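Local coordinates for protein endo-beta-1,4-glucanase (Cryptopygus antarcticus, PDB 5H4U) that hydrolyses internal beta-1,4-glucosidic bonds in cellulose derivatives, lichenan and barley beta-glucan, releasing mainly cellobiose, cellotriose and cellotetraose from carboxymethylcellulose, at residues Trp28-Pro33 against Gln153-Ala158; Gln97-Thr102 against Thr126-Asp131; Ser174-Leu179 against Ala185-Arg190. All blocks are in the same frame, centred on the assembly; numbering follows the deposited sequence.

Contact 1: Trp28-Pro33 against Gln153-Ala158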
# COMPACT_ATOMS: atom_id res chain seq x y z
N TRP A 28 -1.27 7.23 1.01
CA TRP A 28 -0.26 7.21 -0.04
C TRP A 28 0.68 8.38 0.26
O TRP A 28 0.43 9.51 -0.17
CB TRP A 28 -0.84 7.32 -1.43
CG TRP A 28 0.16 7.06 -2.48
CD1 TRP A 28 1.09 7.94 -2.97
CD2 TRP A 28 0.32 5.85 -3.21
NE1 TRP A 28 1.84 7.34 -3.96
CE2 TRP A 28 1.38 6.06 -4.13
CE3 TRP A 28 -0.32 4.61 -3.18
CZ2 TRP A 28 1.81 5.06 -5.00
CZ3 TRP A 28 0.11 3.62 -4.04
CH2 TRP A 28 1.16 3.86 -4.94
N ASP A 29 1.74 8.09 0.99
CA ASP A 29 2.72 9.09 1.35
C ASP A 29 3.93 9.05 0.43
O ASP A 29 4.87 9.81 0.65
CB ASP A 29 3.14 8.90 2.81
CG ASP A 29 3.82 7.58 3.08
OD1 ASP A 29 4.06 6.81 2.11
OD2 ASP A 29 4.09 7.29 4.27
N CYS A 30 3.95 8.17 -0.57
CA CYS A 30 5.01 8.08 -1.56
C CYS A 30 6.33 7.55 -1.01
O CYS A 30 7.31 7.49 -1.76
CB CYS A 30 5.29 9.45 -2.21
SG CYS A 30 3.94 10.17 -3.17
N CYS A 31 6.41 7.18 0.27
CA CYS A 31 7.71 6.90 0.87
C CYS A 31 8.20 5.51 0.49
O CYS A 31 7.42 4.60 0.19
CB CYS A 31 7.64 6.97 2.38
SG CYS A 31 7.05 8.49 3.00
N LYS A 32 9.51 5.31 0.60
CA LYS A 32 10.04 3.98 0.38
C LYS A 32 9.53 3.07 1.50
O LYS A 32 9.72 3.39 2.68
CB LYS A 32 11.56 4.02 0.36
CG LYS A 32 12.22 2.66 0.44
CD LYS A 32 13.73 2.75 0.68
CE LYS A 32 14.30 1.39 1.10
NZ LYS A 32 15.12 0.66 0.08
N PRO A 33 8.84 1.99 1.18
CA PRO A 33 8.20 1.18 2.21
C PRO A 33 9.20 0.34 3.00
O PRO A 33 10.26 -0.05 2.50
CB PRO A 33 7.23 0.30 1.41
CG PRO A 33 7.86 0.19 0.07
CD PRO A 33 8.62 1.44 -0.18
N GLN A 153 5.48 15.52 -1.75
CA GLN A 153 5.88 16.83 -2.25
C GLN A 153 7.21 16.72 -2.98
O GLN A 153 7.36 17.24 -4.09
CB GLN A 153 5.97 17.87 -1.13
CG GLN A 153 6.48 19.23 -1.66
CD GLN A 153 6.36 20.39 -0.68
OE1 GLN A 153 5.32 21.06 -0.59
NE2 GLN A 153 7.46 20.66 0.04
N SER A 154 8.16 15.97 -2.43
CA SER A 154 9.45 15.89 -3.07
C SER A 154 9.41 14.98 -4.29
O SER A 154 10.20 15.18 -5.21
CB SER A 154 10.51 15.45 -2.04
OG SER A 154 10.82 14.08 -2.12
N GLN A 155 8.49 14.02 -4.35
CA GLN A 155 8.47 13.16 -5.53
C GLN A 155 7.67 13.77 -6.67
O GLN A 155 8.10 13.72 -7.82
CB GLN A 155 7.91 11.77 -5.21
CG GLN A 155 7.51 10.96 -6.45
CD GLN A 155 7.23 9.47 -6.19
OE1 GLN A 155 6.73 9.08 -5.13
NE2 GLN A 155 7.50 8.65 -7.18
N TRP A 156 6.54 14.40 -6.35
CA TRP A 156 5.57 14.84 -7.36
C TRP A 156 5.21 16.30 -7.27
O TRP A 156 4.39 16.76 -8.08
CB TRP A 156 4.27 14.05 -7.20
CG TRP A 156 4.41 12.58 -7.36
CD1 TRP A 156 4.28 11.65 -6.38
CD2 TRP A 156 4.63 11.86 -8.58
NE1 TRP A 156 4.44 10.40 -6.90
CE2 TRP A 156 4.65 10.50 -8.25
CE3 TRP A 156 4.82 12.25 -9.91
CZ2 TRP A 156 4.86 9.51 -9.19
CZ3 TRP A 156 5.02 11.26 -10.86
CH2 TRP A 156 5.05 9.91 -10.49
N GLY A 157 5.71 17.04 -6.29
CA GLY A 157 5.29 18.42 -6.13
C GLY A 157 3.91 18.61 -5.55
O GLY A 157 3.31 19.67 -5.74
N ALA A 158 3.40 17.62 -4.82
CA ALA A 158 2.10 17.73 -4.16
C ALA A 158 2.15 18.82 -3.09
O ALA A 158 3.22 19.30 -2.73
CB ALA A 158 1.72 16.39 -3.56
O HOH W 1 4.34 8.12 -5.79
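C30 meets the indole of W156 edge-on: its SG lies in the plane of the ring, 3.6 Å from W156 CD1 and on the pyrrole side, 89° off the normal to that ring. This is a sulfur-aromatic contact made at the rim, with no stacking over the face. The same sulfur is tied to C152, the first residue of helix 152-156, so the disulfide brings C30 up against the helix and the indole edge closes in beside it. W156 CG stands anti to its own carbonyl carbon, chi1 -60°, which turns the ring back beside the preceding residue, Q155. One face of the indole therefore carries Q155 CG, offset toward the rim.

The Q155 side chain runs out extended and sets OE1 3.3 Å from C30 CB, a packing contact. Its amide is held at both ends: NE2 bonds to the backbone oxygen of A52, and OE1 accepts from a water at 2.7 Å. That water sits in the planes of both indoles and accepts from W28 NE1 at 3.2 Å; its link to W156 NE1 is modelled too short, and the detail there is doubtful.

Around C30 the loop is folded by an Asx turn, in which the C31 backbone N donates to D29 OD1 over 3.0 Å, meeting it from above the carboxylate plane. D29 is the inferred nucleophile of this family 45 enzyme. Chemically, the loop carrying that aspartate is joined to helix 152-156 by one covalent bond, a sulfur-aromatic edge contact and a water placed between the W28 and W156 N-H groups and Q155 OE1, with no direct hydrogen bond between the two segments.

Contact 2: Gln97-Thr102 against Thr126-Asp131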
# COMPACT_ATOMS: atom_id res chain seq x y z
N GLN A 97 3.11 -8.83 15.67
CA GLN A 97 3.90 -9.67 14.78
C GLN A 97 5.08 -8.87 14.25
O GLN A 97 4.92 -7.69 13.90
CB GLN A 97 3.07 -10.21 13.60
CG GLN A 97 2.36 -11.53 13.86
CD GLN A 97 1.92 -12.25 12.58
OE1 GLN A 97 2.31 -11.88 11.47
NE2 GLN A 97 1.08 -13.27 12.73
N PRO A 98 6.26 -9.46 14.20
CA PRO A 98 7.43 -8.75 13.70
C PRO A 98 7.49 -8.75 12.18
O PRO A 98 6.82 -9.54 11.50
CB PRO A 98 8.59 -9.55 14.30
CG PRO A 98 8.07 -10.94 14.36
CD PRO A 98 6.58 -10.83 14.62
N GLU A 99 8.32 -7.85 11.64
CA GLU A 99 8.41 -7.72 10.19
C GLU A 99 8.89 -9.01 9.54
O GLU A 99 8.56 -9.29 8.38
CB GLU A 99 9.33 -6.54 9.79
CG GLU A 99 8.73 -5.16 10.09
CD GLU A 99 9.39 -3.98 9.34
OE1 GLU A 99 10.64 -3.91 9.25
OE2 GLU A 99 8.65 -3.12 8.82
N SER A 100 9.66 -9.83 10.26
CA SER A 100 10.05 -11.10 9.67
C SER A 100 8.83 -11.95 9.34
O SER A 100 8.90 -12.79 8.44
CB SER A 100 10.99 -11.83 10.62
OG SER A 100 10.41 -11.95 11.91
N GLN A 101 7.71 -11.71 10.00
CA GLN A 101 6.51 -12.48 9.72
C GLN A 101 5.53 -11.80 8.79
O GLN A 101 4.69 -12.48 8.20
CB GLN A 101 5.78 -12.79 11.04
CG GLN A 101 6.00 -14.16 11.62
CD GLN A 101 4.84 -14.54 12.50
OE1 GLN A 101 3.77 -14.94 12.00
NE2 GLN A 101 5.02 -14.36 13.82
N THR A 102 5.63 -10.48 8.60
CA THR A 102 4.65 -9.76 7.79
C THR A 102 5.20 -9.24 6.48
O THR A 102 4.43 -9.11 5.52
CB THR A 102 4.06 -8.58 8.58
OG1 THR A 102 5.10 -7.68 8.97
CG2 THR A 102 3.36 -9.08 9.82
N THR A 126 3.85 -4.41 2.24
CA THR A 126 5.17 -3.88 1.93
C THR A 126 5.69 -2.92 3.00
O THR A 126 6.83 -2.43 2.89
CB THR A 126 5.17 -3.20 0.56
OG1 THR A 126 4.35 -2.03 0.59
CG2 THR A 126 4.59 -4.16 -0.45
N ASN A 127 4.91 -2.66 4.05
CA ASN A 127 5.29 -1.62 4.99
C ASN A 127 4.67 -1.93 6.33
O ASN A 127 3.62 -2.58 6.42
CB ASN A 127 4.82 -0.24 4.52
CG ASN A 127 5.37 0.86 5.37
OD1 ASN A 127 6.58 1.05 5.46
ND2 ASN A 127 4.48 1.57 6.05
N THR A 128 5.27 -1.40 7.38
CA THR A 128 4.71 -1.49 8.71
C THR A 128 4.16 -0.14 9.11
O THR A 128 4.86 0.87 9.03
CB THR A 128 5.74 -1.95 9.74
OG1 THR A 128 6.15 -3.29 9.43
CG2 THR A 128 5.12 -1.92 11.11
N GLY A 129 2.89 -0.12 9.53
CA GLY A 129 2.23 1.09 9.95
C GLY A 129 2.52 1.43 11.41
O GLY A 129 3.55 1.07 11.97
N SER A 130 1.56 2.12 12.02
CA SER A 130 1.68 2.48 13.43
C SER A 130 1.23 1.32 14.32
O SER A 130 0.34 0.55 13.96
CB SER A 130 0.86 3.73 13.72
OG SER A 130 1.51 4.86 13.18
N ASP A 131 1.89 1.17 15.47
CA ASP A 131 1.55 0.07 16.38
C ASP A 131 0.29 0.40 17.16
O ASP A 131 0.33 0.76 18.34
CB ASP A 131 2.68 -0.25 17.35
CG ASP A 131 2.47 -1.59 18.04
OD1 ASP A 131 1.39 -2.19 17.84
OD2 ASP A 131 3.34 -2.03 18.83
O HOH W 2 5.35 -5.49 11.70
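E99 and T128 meet through a single hydrogen bond: the T128 hydroxyl, OG1, donates over 2.6 Å to E99 OE2, which accepts on its anti lone pair, the one turned away from OE1. The two side chains cross obliquely, and E99 CG also packs on T128 OG1 at 3.3 Å. In T128 a chi1 of -65° sets OG1 beside the backbone N, toward the glutamate, with CG2 anti to that N.

A water adds a second, longer link, donating to Q97 O at 3.1 Å and to T128 OG1 at 3.3 Å. Further out, S34 OG is a second partner of E99 OE2, and K40 forms a salt bridge with OE1, so both carboxylate oxygens are engaged. S34 is itself placed by strand 120-128, its backbone N bonding to N127 OD1. On the other segment P98 is the N-cap of the short helix 99-102, and its carbonyl takes Q101 N at 2.8 Å, which fixes the turn that carries E99.

With an alanine here, the T128 hydroxyl would probably lose its acceptor and K40 its countercharge. The lysine and the two hydroxyls should favour the ionised glutamate, giving a charge-assisted hydrogen bond with a lysine beside it that joins helix 99-102 to T128 at the protein surface, about 8 Å, side chain to side chain, from D138, the inferred proton donor.

Contact 3: Ser174-Leu179 against Ala185-Arg190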
# COMPACT_ATOMS: atom_id res chain seq x y z
N SER A 174 -13.42 13.84 -9.03
CA SER A 174 -13.04 15.01 -9.82
C SER A 174 -11.64 15.50 -9.44
O SER A 174 -10.87 15.93 -10.31
CB SER A 174 -14.06 16.14 -9.64
OG SER A 174 -13.86 16.90 -8.45
N GLU A 175 -11.28 15.42 -8.16
CA GLU A 175 -9.95 15.83 -7.75
C GLU A 175 -8.86 14.82 -8.10
O GLU A 175 -7.68 15.12 -7.87
CB GLU A 175 -9.92 16.16 -6.26
CG GLU A 175 -10.81 17.31 -5.88
CD GLU A 175 -11.10 17.37 -4.39
OE1 GLU A 175 -12.01 16.63 -3.96
OE2 GLU A 175 -10.41 18.13 -3.65
N CYS A 176 -9.21 13.66 -8.67
CA CYS A 176 -8.14 12.78 -9.15
C CYS A 176 -7.27 13.46 -10.20
O CYS A 176 -6.10 13.09 -10.34
CB CYS A 176 -8.74 11.48 -9.68
SG CYS A 176 -9.04 10.20 -8.40
N ASN A 177 -7.79 14.47 -10.91
CA ASN A 177 -6.99 15.23 -11.87
C ASN A 177 -5.84 15.98 -11.23
O ASN A 177 -4.87 16.30 -11.93
CB ASN A 177 -7.86 16.23 -12.63
N GLN A 178 -5.89 16.22 -9.90
CA GLN A 178 -4.81 16.91 -9.21
C GLN A 178 -3.59 16.04 -8.99
O GLN A 178 -2.51 16.55 -8.69
CB GLN A 178 -5.29 17.47 -7.87
CG GLN A 178 -6.46 18.39 -8.01
CD GLN A 178 -7.10 18.75 -6.68
OE1 GLN A 178 -6.48 18.65 -5.61
NE2 GLN A 178 -8.36 19.23 -6.76
N LEU A 179 -3.74 14.77 -9.14
CA LEU A 179 -2.67 13.82 -8.93
C LEU A 179 -1.84 13.65 -10.19
O LEU A 179 -2.26 14.04 -11.29
CB LEU A 179 -3.25 12.47 -8.52
CG LEU A 179 -3.30 12.42 -7.00
CD1 LEU A 179 -4.40 13.32 -6.40
CD2 LEU A 179 -3.35 10.99 -6.50
N ALA A 185 -4.77 6.01 -12.21
CA ALA A 185 -5.49 4.74 -12.14
C ALA A 185 -5.83 4.41 -10.69
O ALA A 185 -7.00 4.23 -10.34
CB ALA A 185 -4.67 3.61 -12.78
N GLY A 186 -4.81 4.40 -9.83
CA GLY A 186 -5.05 4.00 -8.45
C GLY A 186 -6.05 4.90 -7.78
O GLY A 186 -7.03 4.44 -7.18
N CYS A 187 -5.86 6.20 -7.95
CA CYS A 187 -6.81 7.19 -7.46
C CYS A 187 -8.22 6.79 -7.86
O CYS A 187 -9.09 6.61 -7.00
CB CYS A 187 -6.44 8.56 -8.01
SG CYS A 187 -7.31 9.91 -7.31
N ASN A 188 -8.43 6.55 -9.15
CA ASN A 188 -9.78 6.25 -9.64
C ASN A 188 -10.32 4.96 -9.05
O ASN A 188 -11.52 4.86 -8.74
CB ASN A 188 -9.79 6.24 -11.17
CG ASN A 188 -9.89 7.65 -11.74
OD1 ASN A 188 -10.73 8.45 -11.31
ND2 ASN A 188 -8.98 8.00 -12.64
N TRP A 189 -9.46 3.96 -8.89
CA TRP A 189 -9.86 2.71 -8.26
C TRP A 189 -10.57 2.95 -6.93
O TRP A 189 -11.53 2.24 -6.59
CB TRP A 189 -8.62 1.85 -8.09
CG TRP A 189 -8.78 0.51 -7.50
CD1 TRP A 189 -8.90 -0.67 -8.17
CD2 TRP A 189 -8.74 0.19 -6.10
NE1 TRP A 189 -8.96 -1.71 -7.27
CE2 TRP A 189 -8.87 -1.20 -6.00
CE3 TRP A 189 -8.63 0.95 -4.94
CZ2 TRP A 189 -8.89 -1.85 -4.77
CZ3 TRP A 189 -8.65 0.31 -3.73
CH2 TRP A 189 -8.79 -1.08 -3.65
N ARG A 190 -10.14 3.97 -6.19
CA ARG A 190 -10.74 4.23 -4.89
C ARG A 190 -12.22 4.61 -5.00
O ARG A 190 -13.02 4.32 -4.09
CB ARG A 190 -9.95 5.32 -4.18
CG ARG A 190 -10.54 5.79 -2.89
CD ARG A 190 -9.99 7.13 -2.53
NE ARG A 190 -10.81 7.77 -1.51
CZ ARG A 190 -10.60 8.99 -1.05
NH1 ARG A 190 -9.59 9.72 -1.49
NH2 ARG A 190 -11.42 9.48 -0.14
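C176 runs its side chain straight into that of C187, and the two sulfurs are covalently joined, C176 SG to C187 SG at 2.1 Å. The CB-S-S-CB torsion is -94°, close to the quarter turn a disulfide prefers. The halves of the bridge leave their backbones differently. C176 SG lies anti to its carbonyl carbon (chi1 -85°), whereas C187 SG is anti to its backbone N (chi1 -170°) and so reaches out from helix 184-191 toward the 3-10 turn.

Two neighbours flank the bridge. L179 comes alongside with one methyl, CD2, 4.2 Å from C187 SG, an apolar contact that continues into W163, on which the leucine also packs. N188 sits next to the other half of the bridge, its OD1 3.8 Å from C176 SG, a contact without a hydrogen bond; OD1 accepts from Q173 NE2, just ahead of the 174-179 segment.

Backbone bonds shape both partners. In the 3-10 turn Q178 N bonds to E175 O at 2.9 Å and L179 N to C176 O at 3.1 Å; in the helix W189 N reaches A185 O at 2.9 Å. The connection between the segments is short, and R184, at the start of helix 184-191, bonds through NE to L179 O. C187 also packs on I170, so L179 and I170 give its side chain apolar neighbours.

The disulfide thus closes the short loop between the 3-10 segment 174-178 and helix 184-191: the covalent bond sets the spacing of turn and helix, and no hydrogen bond crosses between the two segments, leaving the remaining contact to apolar packing of L179 and the flank of N188.

How the contacts relate
Along the chain the order is 28-33, then both halves of contact 2, then 153-158, and finally contact 3, so contact 1 spans contact 2 and contact 3 follows in series. Contacts 1 and 2 have centres 20 Å apart yet touch, P33 packing against T126 and N127. Contact 3 lies 15 Å from contact 1, centre to centre, without touching it, and 28 Å from contact 2, on the opposite side of the chain's centre. Contacts 1 and 3 join loops to short helices outside the sheet; contact 2 joins one to strand 120-128 of the family's double-psi beta-barrel. Contact 1 holds the inferred nucleophile D29, and contact 2 approaches the inferred proton donor D138.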